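Local coordinates for hypothetical protein (Streptococcus pneumoniae, PDB 2HIY) that is of unknown function, a conserved bacterial protein of the DUF1697 family that contains two four-stranded antiparallel sheets, at residues D[117-130]-D[138-152]. Sequence-based numbering, arbitrary orientation.
Sequences VIATVESLELKDEV and IFWGKFSEESYSKTA
The indole of W140 meets E129 and L124 at its edge: E129 CB and OE1 and L124 CD1 lie near the ring plane, while L126 CD2 and V121 CG1 approach obliquely. W140 NE1 donates to E129 OE1 at 2.8 Å, reaching the carboxylate from its anti side, and E129 OE1 lies close to the indole plane. The carboxylate and ring planes are turned 46° apart. The F143 ring has E129 N at its edge; D128 OD1 comes obliquely to CD2 (3.3 Å), and V130 CG1 to CZ. Alongside, 129-130 and 141-142 pair as antiparallel strands of a beta hairpin, V130 and G141 exchanging both backbone hydrogen bonds.

With its CG between the backbone N and the carbonyl carbon (chi1 68°), E129 sends a chain, extended beyond CG, to the start of helix 152-156. There OE2 takes A152 N on its syn lone pair (2.7 Å) and K127 N on its anti lone pair (2.8 Å, N-H...O 177°), while OE1 also accepts from Y153 N. S147 OG donates to D128 OD2 at 2.5 Å, and a water bridges that hydroxyl to D128 O. V121 and I138 add an apolar tip-to-tip contact.

Four N-H donors thus grip the buried E129 carboxylate and fix its rotation, tying the hairpin, the 124-128 loop and helix 152-156 together. Two belong to the first turn of that helix, whose N-terminal end would be expected to help stabilise the negative charge.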
loop_
_atom_site.group_PDB
_atom_site.type_symbol
_atom_site.label_atom_id
_atom_site.label_comp_id
_atom_site.label_asym_id
_atom_site.label_seq_id
_atom_site.Cartn_x
_atom_site.Cartn_y
_atom_site.Cartn_z
ATOM N N VAL D 117 21.827 -13.347 -21.071
ATOM C CA VAL D 117 21.689 -12.935 -19.668
ATOM C C VAL D 117 23.037 -12.618 -19.037
ATOM O O VAL D 117 23.212 -11.574 -18.408
ATOM C CB VAL D 117 20.984 -14.033 -18.846
ATOM C CG1 VAL D 117 20.972 -13.693 -17.345
ATOM C CG2 VAL D 117 19.556 -14.234 -19.350
ATOM N N ILE D 118 24.028 -13.474 -19.307
ATOM C CA ILE D 118 25.364 -13.231 -18.760
ATOM C C ILE D 118 25.920 -11.904 -19.287
ATOM O O ILE D 118 26.460 -11.097 -18.549
ATOM C CB ILE D 118 26.289 -14.405 -19.132
ATOM C CG1 ILE D 118 25.865 -15.673 -18.366
ATOM C CG2 ILE D 118 27.728 -14.073 -18.818
ATOM C CD1 ILE D 118 26.599 -16.964 -18.830
ATOM N N ALA D 119 25.758 -11.672 -20.597
ATOM C CA ALA D 119 26.325 -10.433 -21.153
ATOM C C ALA D 119 25.654 -9.212 -20.555
ATOM O O ALA D 119 26.307 -8.240 -20.185
ATOM C CB ALA D 119 26.187 -10.418 -22.699
ATOM N N THR D 120 24.342 -9.271 -20.409
ATOM C CA THR D 120 23.608 -8.150 -19.812
ATOM C C THR D 120 24.028 -7.935 -18.356
ATOM O O THR D 120 24.338 -6.810 -17.971
ATOM C CB THR D 120 22.120 -8.418 -19.915
ATOM O OG1 THR D 120 21.766 -8.448 -21.305
ATOM C CG2 THR D 120 21.308 -7.302 -19.216
ATOM N N VAL D 121 24.075 -9.018 -17.578
ATOM C CA VAL D 121 24.459 -8.862 -16.179
ATOM C C VAL D 121 25.890 -8.328 -16.054
ATOM O O VAL D 121 26.153 -7.447 -15.252
ATOM C CB VAL D 121 24.270 -10.156 -15.404
ATOM C CG1 VAL D 121 24.841 -10.021 -14.021
ATOM C CG2 VAL D 121 22.785 -10.495 -15.297
ATOM N N GLU D 122 26.777 -8.826 -16.911
ATOM C CA GLU D 122 28.172 -8.383 -16.845
ATOM C C GLU D 122 28.303 -6.925 -17.203
ATOM O O GLU D 122 29.325 -6.310 -16.819
ATOM C CB GLU D 122 29.026 -9.205 -17.823
ATOM C CG GLU D 122 29.407 -10.571 -17.281
ATOM C CD GLU D 122 30.151 -11.432 -18.316
ATOM O OE1 GLU D 122 30.065 -11.162 -19.550
ATOM O OE2 GLU D 122 30.773 -12.421 -17.891
ATOM N N SER D 123 27.358 -6.364 -17.952
ATOM C CA SER D 123 27.386 -4.937 -18.333
ATOM C C SER D 123 27.028 -4.003 -17.177
ATOM O O SER D 123 27.239 -2.795 -17.262
ATOM C CB SER D 123 26.445 -4.637 -19.517
ATOM O OG SER D 123 25.071 -4.567 -19.116
ATOM N N LEU D 124 26.456 -4.547 -16.105
ATOM C CA LEU D 124 26.014 -3.716 -15.000
ATOM C C LEU D 124 27.191 -3.376 -14.075
ATOM O O LEU D 124 28.029 -4.235 -13.788
ATOM C CB LEU D 124 24.940 -4.448 -14.206
ATOM C CG LEU D 124 23.725 -4.962 -14.973
ATOM C CD1 LEU D 124 22.800 -5.702 -14.002
ATOM C CD2 LEU D 124 22.970 -3.806 -15.639
ATOM N N GLU D 125 27.230 -2.131 -13.608
ATOM C CA GLU D 125 28.268 -1.775 -12.645
ATOM C C GLU D 125 27.841 -2.161 -11.229
ATOM O O GLU D 125 26.990 -1.514 -10.634
ATOM C CB GLU D 125 28.676 -0.280 -12.713
ATOM C CG GLU D 125 29.885 0.014 -11.780
ATOM C CD GLU D 125 30.379 1.458 -11.808
ATOM O OE1 GLU D 125 29.574 2.376 -12.072
ATOM O OE2 GLU D 125 31.579 1.687 -11.564
ATOM N N LEU D 126 28.447 -3.223 -10.718
ATOM C CA LEU D 126 28.144 -3.696 -9.365
ATOM C C LEU D 126 28.722 -2.771 -8.318
ATOM O O LEU D 126 29.776 -2.154 -8.525
ATOM C CB LEU D 126 28.687 -5.090 -9.183
ATOM C CG LEU D 126 28.225 -6.117 -10.210
ATOM C CD1 LEU D 126 28.762 -7.475 -9.809
ATOM C CD2 LEU D 126 26.673 -6.155 -10.340
ATOM N N LYS D 127 28.028 -2.694 -7.196
ATOM C CA LYS D 127 28.471 -1.918 -6.044
ATOM C C LYS D 127 28.595 -2.870 -4.839
ATOM O O LYS D 127 29.463 -3.748 -4.888
ATOM C CB LYS D 127 27.564 -0.723 -5.796
ATOM C CG LYS D 127 27.600 0.298 -6.969
ATOM C CD LYS D 127 28.898 1.082 -6.929
ATOM C CE LYS D 127 28.934 2.195 -7.960
ATOM N NZ LYS D 127 30.183 2.995 -7.726
ATOM N N ASP D 128 27.751 -2.741 -3.821
ATOM C CA ASP D 128 28.044 -3.509 -2.591
ATOM C C ASP D 128 27.354 -4.881 -2.667
ATOM O O ASP D 128 26.408 -5.200 -1.940
ATOM C CB ASP D 128 27.599 -2.744 -1.358
ATOM C CG ASP D 128 28.175 -3.314 -0.063
ATOM O OD1 ASP D 128 29.203 -4.035 -0.148
ATOM O OD2 ASP D 128 27.568 -3.019 0.998
ATOM N N GLU D 129 27.887 -5.696 -3.569
ATOM C CA GLU D 129 27.242 -6.938 -3.936
ATOM C C GLU D 129 28.237 -7.821 -4.632
ATOM O O GLU D 129 29.309 -7.362 -5.060
ATOM C CB GLU D 129 26.040 -6.648 -4.864
ATOM C CG GLU D 129 26.451 -6.126 -6.239
ATOM C CD GLU D 129 25.373 -5.296 -6.873
ATOM O OE1 GLU D 129 24.258 -5.827 -7.104
ATOM O OE2 GLU D 129 25.609 -4.095 -7.111
ATOM N N VAL D 130 27.834 -9.074 -4.801
ATOM C CA VAL D 130 28.674 -10.095 -5.391
ATOM C C VAL D 130 27.764 -11.084 -6.114
ATOM O O VAL D 130 26.698 -11.451 -5.602
ATOM C CB VAL D 130 29.518 -10.804 -4.314
ATOM C CG1 VAL D 130 28.615 -11.486 -3.277
ATOM C CG2 VAL D 130 30.505 -11.791 -4.957
ATOM N N ILE D 138 21.815 -17.648 -11.271
ATOM C CA ILE D 138 22.810 -16.681 -10.766
ATOM C C ILE D 138 22.669 -16.553 -9.257
ATOM O O ILE D 138 21.574 -16.262 -8.758
ATOM C CB ILE D 138 22.593 -15.278 -11.384
ATOM C CG1 ILE D 138 22.563 -15.391 -12.907
ATOM C CG2 ILE D 138 23.708 -14.312 -10.937
ATOM C CD1 ILE D 138 22.209 -14.086 -13.616
ATOM N N PHE D 139 23.750 -16.810 -8.506
ATOM C CA PHE D 139 23.789 -16.455 -7.095
ATOM C C PHE D 139 24.079 -14.966 -6.977
ATOM O O PHE D 139 25.023 -14.489 -7.604
ATOM C CB PHE D 139 24.953 -17.176 -6.391
ATOM C CG PHE D 139 24.950 -18.688 -6.511
ATOM C CD1 PHE D 139 24.320 -19.454 -5.535
ATOM C CD2 PHE D 139 25.632 -19.348 -7.554
ATOM C CE1 PHE D 139 24.347 -20.855 -5.599
ATOM C CE2 PHE D 139 25.650 -20.728 -7.630
ATOM C CZ PHE D 139 25.019 -21.485 -6.630
ATOM N N TRP D 140 23.332 -14.230 -6.159
ATOM C CA TRP D 140 23.558 -12.778 -6.095
ATOM C C TRP D 140 23.340 -12.303 -4.689
ATOM O O TRP D 140 22.212 -12.355 -4.141
ATOM C CB TRP D 140 22.634 -12.084 -7.084
ATOM C CG TRP D 140 22.992 -10.704 -7.491
ATOM C CD1 TRP D 140 23.665 -9.726 -6.785
ATOM C CD2 TRP D 140 22.680 -10.127 -8.758
ATOM N NE1 TRP D 140 23.791 -8.566 -7.541
ATOM C CE2 TRP D 140 23.191 -8.798 -8.762
ATOM C CE3 TRP D 140 22.016 -10.601 -9.903
ATOM C CZ2 TRP D 140 23.049 -7.942 -9.874
ATOM C CZ3 TRP D 140 21.875 -9.753 -11.007
ATOM C CH2 TRP D 140 22.399 -8.440 -10.976
ATOM N N GLY D 141 24.431 -11.885 -4.044
ATOM C CA GLY D 141 24.416 -11.488 -2.635
ATOM C C GLY D 141 24.590 -9.988 -2.551
ATOM O O GLY D 141 25.358 -9.395 -3.311
ATOM N N LYS D 142 23.852 -9.388 -1.628
ATOM C CA LYS D 142 23.992 -7.970 -1.343
ATOM C C LYS D 142 24.405 -7.842 0.127
ATOM O O LYS D 142 23.753 -8.382 1.023
ATOM C CB LYS D 142 22.653 -7.241 -1.617
ATOM C CG LYS D 142 22.287 -7.047 -3.113
ATOM C CD LYS D 142 21.904 -8.304 -3.881
ATOM C CE LYS D 142 20.736 -9.040 -3.295
ATOM N NZ LYS D 142 20.292 -10.132 -4.234
ATOM N N PHE D 143 25.493 -7.124 0.391
ATOM C CA PHE D 143 26.119 -7.216 1.713
ATOM C C PHE D 143 25.373 -6.534 2.807
ATOM O O PHE D 143 25.391 -7.034 3.944
ATOM C CB PHE D 143 27.556 -6.722 1.664
ATOM C CG PHE D 143 28.455 -7.621 0.887
ATOM C CD1 PHE D 143 28.868 -8.822 1.440
ATOM C CD2 PHE D 143 28.891 -7.293 -0.382
ATOM C CE1 PHE D 143 29.698 -9.692 0.721
ATOM C CE2 PHE D 143 29.733 -8.157 -1.127
ATOM C CZ PHE D 143 30.120 -9.362 -0.555
ATOM N N SER D 144 24.709 -5.417 2.515
ATOM C CA SER D 144 24.187 -4.602 3.624
ATOM C C SER D 144 22.894 -3.904 3.300
ATOM O O SER D 144 22.717 -3.367 2.206
ATOM C CB SER D 144 25.240 -3.553 3.989
ATOM O OG SER D 144 24.731 -2.680 4.993
ATOM N N GLU D 145 22.001 -3.830 4.283
ATOM C CA GLU D 145 20.804 -3.027 4.105
ATOM C C GLU D 145 21.123 -1.554 3.872
ATOM O O GLU D 145 20.395 -0.882 3.127
ATOM C CB GLU D 145 19.875 -3.162 5.328
ATOM C CG GLU D 145 19.276 -4.583 5.503
ATOM C CD GLU D 145 18.233 -4.978 4.461
ATOM O OE1 GLU D 145 17.686 -4.094 3.777
ATOM O OE2 GLU D 145 17.950 -6.188 4.318
ATOM N N GLU D 146 22.193 -1.042 4.460
ATOM C CA GLU D 146 22.499 0.386 4.311
ATOM C C GLU D 146 22.985 0.780 2.911
ATOM O O GLU D 146 22.886 1.953 2.535
ATOM C CB GLU D 146 23.506 0.834 5.367
ATOM C CG GLU D 146 23.995 2.283 5.244
ATOM C CD GLU D 146 25.450 2.382 4.809
ATOM O OE1 GLU D 146 25.796 1.864 3.723
ATOM O OE2 GLU D 146 26.254 2.984 5.557
ATOM N N SER D 147 23.489 -0.186 2.138
ATOM C CA SER D 147 23.962 0.079 0.795
ATOM C C SER D 147 23.070 -0.569 -0.254
ATOM O O SER D 147 23.350 -0.426 -1.448
ATOM C CB SER D 147 25.380 -0.464 0.663
ATOM O OG SER D 147 25.311 -1.868 0.895
ATOM N N TYR D 148 22.024 -1.263 0.159
ATOM C CA TYR D 148 21.231 -2.042 -0.770
ATOM C C TYR D 148 20.648 -1.196 -1.916
ATOM O O TYR D 148 20.624 -1.638 -3.083
ATOM C CB TYR D 148 20.114 -2.793 -0.016
ATOM C CG TYR D 148 19.202 -3.542 -0.927
ATOM C CD1 TYR D 148 19.577 -4.784 -1.395
ATOM C CD2 TYR D 148 17.998 -2.986 -1.393
ATOM C CE1 TYR D 148 18.762 -5.487 -2.294
ATOM C CE2 TYR D 148 17.187 -3.689 -2.282
ATOM C CZ TYR D 148 17.586 -4.938 -2.726
ATOM O OH TYR D 148 16.794 -5.651 -3.631
ATOM N N SER D 149 20.166 -0.003 -1.600
ATOM C CA SER D 149 19.499 0.808 -2.630
ATOM C C SER D 149 20.475 1.318 -3.701
ATOM O O SER D 149 20.026 1.787 -4.742
ATOM C CB SER D 149 18.768 2.003 -2.000
ATOM O OG SER D 149 19.669 2.949 -1.491
ATOM N N LYS D 150 21.779 1.188 -3.473
ATOM C CA LYS D 150 22.782 1.556 -4.475
ATOM C C LYS D 150 23.298 0.370 -5.269
ATOM O O LYS D 150 24.135 0.546 -6.144
ATOM C CB LYS D 150 23.961 2.265 -3.806
ATOM C CG LYS D 150 23.612 3.645 -3.188
ATOM C CD LYS D 150 24.798 4.137 -2.306
ATOM C CE LYS D 150 24.481 5.415 -1.546
ATOM N NZ LYS D 150 24.696 6.628 -2.391
ATOM N N THR D 151 22.793 -0.831 -4.993
ATOM C CA THR D 151 23.274 -1.984 -5.725
ATOM C C THR D 151 22.694 -2.056 -7.150
ATOM O O THR D 151 21.590 -1.544 -7.425
ATOM C CB THR D 151 22.941 -3.328 -5.007
ATOM O OG1 THR D 151 21.520 -3.507 -4.882
ATOM C CG2 THR D 151 23.632 -3.413 -3.643
ATOM N N ALA D 152 23.428 -2.713 -8.043
ATOM C CA ALA D 152 22.907 -2.983 -9.381
ATOM C C ALA D 152 21.687 -3.878 -9.299
ATOM O O ALA D 152 20.757 -3.737 -10.109
ATOM C CB ALA D 152 23.988 -3.642 -10.213
HETATM O O HOH W 1 24.861 -0.123 -9.018
HETATM O O HOH W 2 24.297 -4.295 -0.192
HETATM O O HOH W 3 25.674 -0.753 -3.159
#